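Local coordinates for protein aldo-keto reductase 1 (Coptotermes gestroi, PDB 5KET) that binds NADP in a TIM-barrel fold and probably acts as an oxidoreductase of the aldo/keto reductase family, at residues Q59-I64 / L106-L111; L77-V82 / Y113-L118. All coordinates share one frame; numbering follows the deposited sequence.

Contact 1. Residues Q59-I64 / L106-L111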
loop_
_atom_site.group_PDB
_atom_site.type_symbol
_atom_site.label_atom_id
_atom_site.label_comp_id
_atom_site.label_asym_id
_atom_site.label_seq_id
_atom_site.Cartn_x
_atom_site.Cartn_y
_atom_site.Cartn_z
ATOM N N GLN A 59 -7.464 11.267 -0.144
ATOM C CA GLN A 59 -8.546 12.181 -0.524
ATOM C C GLN A 59 -9.080 11.892 -1.930
ATOM O O GLN A 59 -9.351 12.803 -2.714
ATOM C CB GLN A 59 -8.096 13.637 -0.402
ATOM C CG GLN A 59 -7.645 14.035 0.985
ATOM C CD GLN A 59 -6.793 15.286 0.960
ATOM O OE1 GLN A 59 -6.530 15.898 1.992
ATOM N NE2 GLN A 59 -6.349 15.672 -0.228
ATOM N N ASN A 60 -9.237 10.608 -2.252
ATOM C CA ASN A 60 -9.870 10.193 -3.498
ATOM C C ASN A 60 -10.948 9.137 -3.274
ATOM O O ASN A 60 -11.518 8.634 -4.251
ATOM C CB ASN A 60 -8.824 9.670 -4.486
ATOM C CG ASN A 60 -7.896 8.656 -3.859
ATOM O OD1 ASN A 60 -8.317 7.793 -3.090
ATOM N ND2 ASN A 60 -6.617 8.754 -4.190
ATOM N N GLU A 61 -11.251 8.802 -2.013
ATOM C CA GLU A 61 -12.196 7.728 -1.720
ATOM C C GLU A 61 -13.589 8.044 -2.245
ATOM O O GLU A 61 -14.273 7.166 -2.778
ATOM C CB GLU A 61 -12.269 7.476 -0.219
ATOM C CG GLU A 61 -10.951 7.475 0.517
ATOM C CD GLU A 61 -11.157 7.287 2.021
ATOM O OE1 GLU A 61 -11.537 8.277 2.691
ATOM O OE2 GLU A 61 -10.948 6.156 2.530
ATOM N N ALA A 62 -14.036 9.290 -2.068
ATOM C CA ALA A 62 -15.362 9.677 -2.542
ATOM C C ALA A 62 -15.487 9.467 -4.044
ATOM O O ALA A 62 -16.522 8.997 -4.533
ATOM C CB ALA A 62 -15.640 11.135 -2.179
ATOM N N ALA A 63 -14.436 9.810 -4.791
ATOM C CA ALA A 63 -14.469 9.632 -6.237
ATOM C C ALA A 63 -14.533 8.161 -6.610
ATOM O O ALA A 63 -15.251 7.778 -7.543
ATOM C CB ALA A 63 -13.240 10.278 -6.864
ATOM N N ILE A 64 -13.754 7.331 -5.916
ATOM C CA ILE A 64 -13.802 5.893 -6.147
ATOM C C ILE A 64 -15.216 5.377 -5.915
ATOM O O ILE A 64 -15.773 4.645 -6.743
ATOM C CB ILE A 64 -12.769 5.181 -5.252
ATOM C CG1 ILE A 64 -11.365 5.718 -5.560
ATOM C CG2 ILE A 64 -12.849 3.672 -5.413
ATOM C CD1 ILE A 64 -10.248 4.959 -4.905
ATOM N N LEU A 106 -15.772 4.503 4.621
ATOM C CA LEU A 106 -16.821 3.718 3.979
ATOM C C LEU A 106 -17.860 4.611 3.310
ATOM O O LEU A 106 -18.260 4.360 2.165
ATOM C CB LEU A 106 -17.473 2.794 5.011
ATOM C CG LEU A 106 -16.594 1.648 5.530
ATOM C CD1 LEU A 106 -17.248 0.925 6.695
ATOM C CD2 LEU A 106 -16.284 0.664 4.416
ATOM N N GLU A 107 -18.314 5.667 4.000
ATOM C CA GLU A 107 -19.369 6.505 3.423
ATOM C C GLU A 107 -18.872 7.290 2.215
ATOM O O GLU A 107 -19.667 7.641 1.331
ATOM C CB GLU A 107 -19.945 7.482 4.454
ATOM C CG GLU A 107 -20.012 6.977 5.870
ATOM C CD GLU A 107 -20.402 8.055 6.866
ATOM O OE1 GLU A 107 -21.286 7.786 7.720
ATOM O OE2 GLU A 107 -19.842 9.182 6.794
ATOM N N ALA A 108 -17.574 7.593 2.165
ATOM C CA ALA A 108 -17.016 8.194 0.962
ATOM C C ALA A 108 -16.973 7.180 -0.169
ATOM O O ALA A 108 -17.310 7.500 -1.316
ATOM C CB ALA A 108 -15.623 8.749 1.251
ATOM N N LEU A 109 -16.562 5.951 0.138
ATOM C CA LEU A 109 -16.629 4.849 -0.811
ATOM C C LEU A 109 -18.054 4.375 -1.063
ATOM O O LEU A 109 -18.281 3.621 -2.015
ATOM C CB LEU A 109 -15.780 3.685 -0.294
ATOM C CG LEU A 109 -14.331 3.995 0.140
ATOM C CD1 LEU A 109 -13.730 2.838 0.931
ATOM C CD2 LEU A 109 -13.512 4.343 -1.091
ATOM N N GLN A 110 -19.009 4.802 -0.232
ATOM C CA GLN A 110 -20.412 4.379 -0.329
ATOM C C GLN A 110 -20.549 2.857 -0.296
ATOM O O GLN A 110 -21.403 2.275 -0.969
ATOM C CB GLN A 110 -21.079 4.958 -1.577
ATOM C CG GLN A 110 -20.731 6.411 -1.851
ATOM C CD GLN A 110 -21.473 6.966 -3.060
ATOM O OE1 GLN A 110 -21.024 7.904 -3.697
ATOM N NE2 GLN A 110 -22.622 6.398 -3.365
ATOM N N LEU A 111 -19.714 2.205 0.502
ATOM C CA LEU A 111 -19.784 0.764 0.694
ATOM C C LEU A 111 -20.149 0.435 2.134
ATOM O O LEU A 111 -19.947 1.235 3.051
ATOM C CB LEU A 111 -18.448 0.094 0.354
ATOM C CG LEU A 111 -17.712 0.632 -0.874
ATOM C CD1 LEU A 111 -16.325 0.041 -0.939
ATOM C CD2 LEU A 111 -18.544 0.361 -2.122
#
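A108 sets its CB against the first turn of helix 61-73, between E61 and A62, and together with L109 supplies nearly all of this side of the contact. The meeting is one of hydrocarbon. A108 CB lies 3.9 Å from E61 CB and 4.2 Å from A62 CB, and the two alanines bring their backbones together, A62 CA to A108 CA being 4.1 Å. The CD2 branch of L109 does most of the remaining work: it reaches E61 CB at 3.5 Å and passes on to I64, whose CB is 4.3 Å away. L109 CG stands anti to its own carbonyl carbon (chi1 -51°), beside the backbone N, which brings it close to E61 CB.

The polar share is slight. A62 CA points its hydrogen almost straight at A108 O, a CA-H...O contact of 3.2 Å with 168° at the hydrogen. E61 O and A108 O are both acceptors and merely lie near each other. E61 meets helix 98-109 through CB and its backbone O, the side-chain carboxylate being engaged elsewhere: OE2 is hydrogen-bonded to T86 on strand 83-88 and more weakly to S105. Just past A108 the helix ends in a Schellman motif, with Q110 at positive phi as the C-prime residue and L111 N bonded back to L106 O at 3.1 Å.

Two neighbouring outer helices of the barrel thus meet, the start of 61-73 against the end of 98-109. I64 also lies close to T29 of the NADP site. With small alanines at the interface and the E61 carboxylate turned to T86, the pairing rests on close apolar packing.

Contact 2. Residues L77-V82 / Y113-L118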
loop_
_atom_site.group_PDB
_atom_site.type_symbol
_atom_site.label_atom_id
_atom_site.label_comp_id
_atom_site.label_asym_id
_atom_site.label_seq_id
_atom_site.Cartn_x
_atom_site.Cartn_y
_atom_site.Cartn_z
ATOM N N LEU A 77 -20.867 -5.876 -12.690
ATOM C CA LEU A 77 -19.783 -6.108 -11.746
ATOM C C LEU A 77 -20.378 -6.191 -10.352
ATOM O O LEU A 77 -21.011 -5.236 -9.887
ATOM C CB LEU A 77 -18.730 -5.003 -11.823
ATOM C CG LEU A 77 -17.436 -5.292 -11.063
ATOM C CD1 LEU A 77 -16.958 -6.708 -11.352
ATOM C CD2 LEU A 77 -16.369 -4.291 -11.470
ATOM N N LYS A 78 -20.199 -7.335 -9.705
ATOM C CA LYS A 78 -20.707 -7.544 -8.360
ATOM C C LYS A 78 -19.699 -7.039 -7.337
ATOM O O LYS A 78 -18.486 -7.029 -7.572
ATOM C CB LYS A 78 -21.005 -9.025 -8.101
ATOM C CG LYS A 78 -21.973 -9.670 -9.077
ATOM N N ARG A 79 -20.221 -6.623 -6.192
ATOM C CA ARG A 79 -19.365 -6.170 -5.115
ATOM C C ARG A 79 -18.517 -7.304 -4.548
ATOM O O ARG A 79 -17.364 -7.080 -4.152
ATOM C CB ARG A 79 -20.241 -5.548 -4.041
ATOM C CG ARG A 79 -19.505 -5.283 -2.797
ATOM C CD ARG A 79 -18.296 -4.346 -3.091
ATOM N NE ARG A 79 -17.792 -3.729 -1.855
ATOM C CZ ARG A 79 -16.606 -3.957 -1.321
ATOM N NH1 ARG A 79 -15.758 -4.839 -1.841
ATOM N NH2 ARG A 79 -16.264 -3.368 -0.231
ATOM N N GLU A 80 -19.054 -8.518 -4.514
ATOM C CA GLU A 80 -18.224 -9.613 -4.050
ATOM C C GLU A 80 -17.107 -9.962 -5.026
ATOM O O GLU A 80 -16.293 -10.840 -4.714
ATOM C CB GLU A 80 -19.084 -10.841 -3.784
ATOM C CG GLU A 80 -19.815 -11.344 -4.995
ATOM C CD GLU A 80 -20.134 -12.817 -4.884
ATOM O OE1 GLU A 80 -19.469 -13.503 -4.076
ATOM O OE2 GLU A 80 -21.046 -13.290 -5.598
ATOM N N ASP A 81 -17.035 -9.299 -6.179
ATOM C CA ASP A 81 -16.016 -9.573 -7.182
ATOM C C ASP A 81 -14.857 -8.582 -7.154
ATOM O O ASP A 81 -13.915 -8.733 -7.939
ATOM C CB ASP A 81 -16.644 -9.577 -8.583
ATOM C CG ASP A 81 -17.608 -10.736 -8.797
ATOM O OD1 ASP A 81 -17.414 -11.808 -8.186
ATOM O OD2 ASP A 81 -18.564 -10.569 -9.585
ATOM N N VAL A 82 -14.890 -7.585 -6.273
ATOM C CA VAL A 82 -13.874 -6.541 -6.241
ATOM C C VAL A 82 -13.321 -6.428 -4.823
ATOM O O VAL A 82 -14.038 -6.626 -3.836
ATOM C CB VAL A 82 -14.441 -5.182 -6.741
ATOM C CG1 VAL A 82 -15.373 -4.555 -5.704
ATOM C CG2 VAL A 82 -13.318 -4.223 -7.117
ATOM N N TYR A 113 -18.769 -2.276 3.533
ATOM C CA TYR A 113 -17.597 -2.972 4.046
ATOM C C TYR A 113 -16.449 -2.790 3.064
ATOM O O TYR A 113 -16.671 -2.618 1.863
ATOM C CB TYR A 113 -17.880 -4.467 4.268
ATOM C CG TYR A 113 -17.854 -5.346 3.026
ATOM C CD1 TYR A 113 -18.998 -5.534 2.252
ATOM C CD2 TYR A 113 -16.689 -6.017 2.649
ATOM C CE1 TYR A 113 -18.978 -6.348 1.123
ATOM C CE2 TYR A 113 -16.658 -6.827 1.525
ATOM C CZ TYR A 113 -17.803 -6.996 0.762
ATOM O OH TYR A 113 -17.766 -7.815 -0.354
ATOM N N VAL A 114 -15.221 -2.815 3.582
ATOM C CA VAL A 114 -14.034 -2.910 2.742
ATOM C C VAL A 114 -13.445 -4.301 2.925
ATOM O O VAL A 114 -13.674 -4.984 3.928
ATOM C CB VAL A 114 -12.979 -1.826 3.055
ATOM C CG1 VAL A 114 -13.445 -0.458 2.583
ATOM C CG2 VAL A 114 -12.640 -1.806 4.550
ATOM N N ASP A 115 -12.669 -4.731 1.938
ATOM C CA ASP A 115 -12.102 -6.062 2.067
ATOM C C ASP A 115 -10.893 -6.078 2.990
ATOM O O ASP A 115 -10.629 -7.102 3.633
ATOM C CB ASP A 115 -11.759 -6.612 0.688
ATOM C CG ASP A 115 -12.987 -6.780 -0.168
ATOM O OD1 ASP A 115 -13.388 -5.792 -0.819
ATOM O OD2 ASP A 115 -13.573 -7.887 -0.161
ATOM N N LEU A 116 -10.182 -4.957 3.101
ATOM C CA LEU A 116 -8.914 -4.933 3.821
ATOM C C LEU A 116 -8.684 -3.546 4.399
ATOM O O LEU A 116 -8.693 -2.561 3.655
ATOM C CB LEU A 116 -7.771 -5.317 2.886
ATOM C CG LEU A 116 -6.391 -5.271 3.522
ATOM C CD1 LEU A 116 -6.291 -6.294 4.645
ATOM C CD2 LEU A 116 -5.322 -5.500 2.481
ATOM N N TYR A 117 -8.464 -3.471 5.711
ATOM C CA TYR A 117 -8.242 -2.214 6.423
ATOM C C TYR A 117 -6.871 -2.254 7.086
ATOM O O TYR A 117 -6.611 -3.121 7.929
ATOM C CB TYR A 117 -9.336 -1.975 7.469
ATOM C CG TYR A 117 -9.476 -0.539 7.901
ATOM C CD1 TYR A 117 -9.389 0.493 6.978
ATOM C CD2 TYR A 117 -9.708 -0.211 9.227
ATOM C CE1 TYR A 117 -9.525 1.806 7.361
ATOM C CE2 TYR A 117 -9.840 1.105 9.626
ATOM C CZ TYR A 117 -9.755 2.106 8.687
ATOM O OH TYR A 117 -9.898 3.415 9.085
ATOM N N LEU A 118 -6.009 -1.313 6.722
ATOM C CA LEU A 118 -4.647 -1.300 7.224
ATOM C C LEU A 118 -4.399 -0.133 8.169
ATOM O O LEU A 118 -4.937 0.965 7.995
ATOM C CB LEU A 118 -3.631 -1.200 6.090
ATOM C CG LEU A 118 -3.849 -2.052 4.845
ATOM C CD1 LEU A 118 -2.692 -1.784 3.894
ATOM C CD2 LEU A 118 -3.973 -3.510 5.247
#
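The guanidinium of R79 lies flat on the ring of Y113, the two planes only 9° apart. R79 CZ stands 4.1 Å from the ring centroid, over the face, which makes this a cation-pi stack. NH2 sits above the middle of the ring, while the tyrosine CZ in turn lies over the guanidinium centre. The two side chains run past each other in opposite directions, and the aliphatic part of R79 shares in the packing: CG, anti to its own backbone N, is placed beside the tyrosine hydroxyl, 3.9 Å from Y113 OH.

At the edge of the same guanidinium, D115 forms a salt bridge: R79 NH1 gives a hydrogen bond of 2.8 Å to D115 OD1 with an angle of 161° at the hydrogen. OD1 lies in the guanidinium plane and is met on the syn side of the carboxylate, whose own plane is turned 64° from that of the arginine. In the barrel, R79 belongs to the 3-10 turn leading into strand 83-88; Y113 just precedes the adjacent parallel strand 114-119, and D115 sits at a corner near its start. D115 OD1 also accepts a bond from I84 N, so one oxygen of D115 holds both the arginine and the backbone of strand 83-88. An alanine in place of Y113 would probably leave the R79 guanidinium without its flat partner and freer to turn about its bond to D115. The tyrosine has a second cation-pi partner in R167, and V82 O comes within 3.2 Å of D115 OD1, acceptor to acceptor.

In the fold
Following the chain from the N terminus, segment 59-64 opens helix 61-73 and segment 77-82 forms the turn into strand 83-88. Segment 106-111 then ends helix 98-109, and segment 113-118 runs along strand 114-119. Contact 1 closes a loop of 41 residues and contact 2 one of 30, and the two cross, since their segments alternate. Together they tie parts of the barrel that follow one another in the chain: contact 1 joins helix 61-73 to helix 98-109 on the outside, contact 2 the entry turn of strand 83-88 to the start of strand 114-119. Their centres are about 13 Å apart, yet they touch: L106 and L109 pack on V114, and L111 lies against R79.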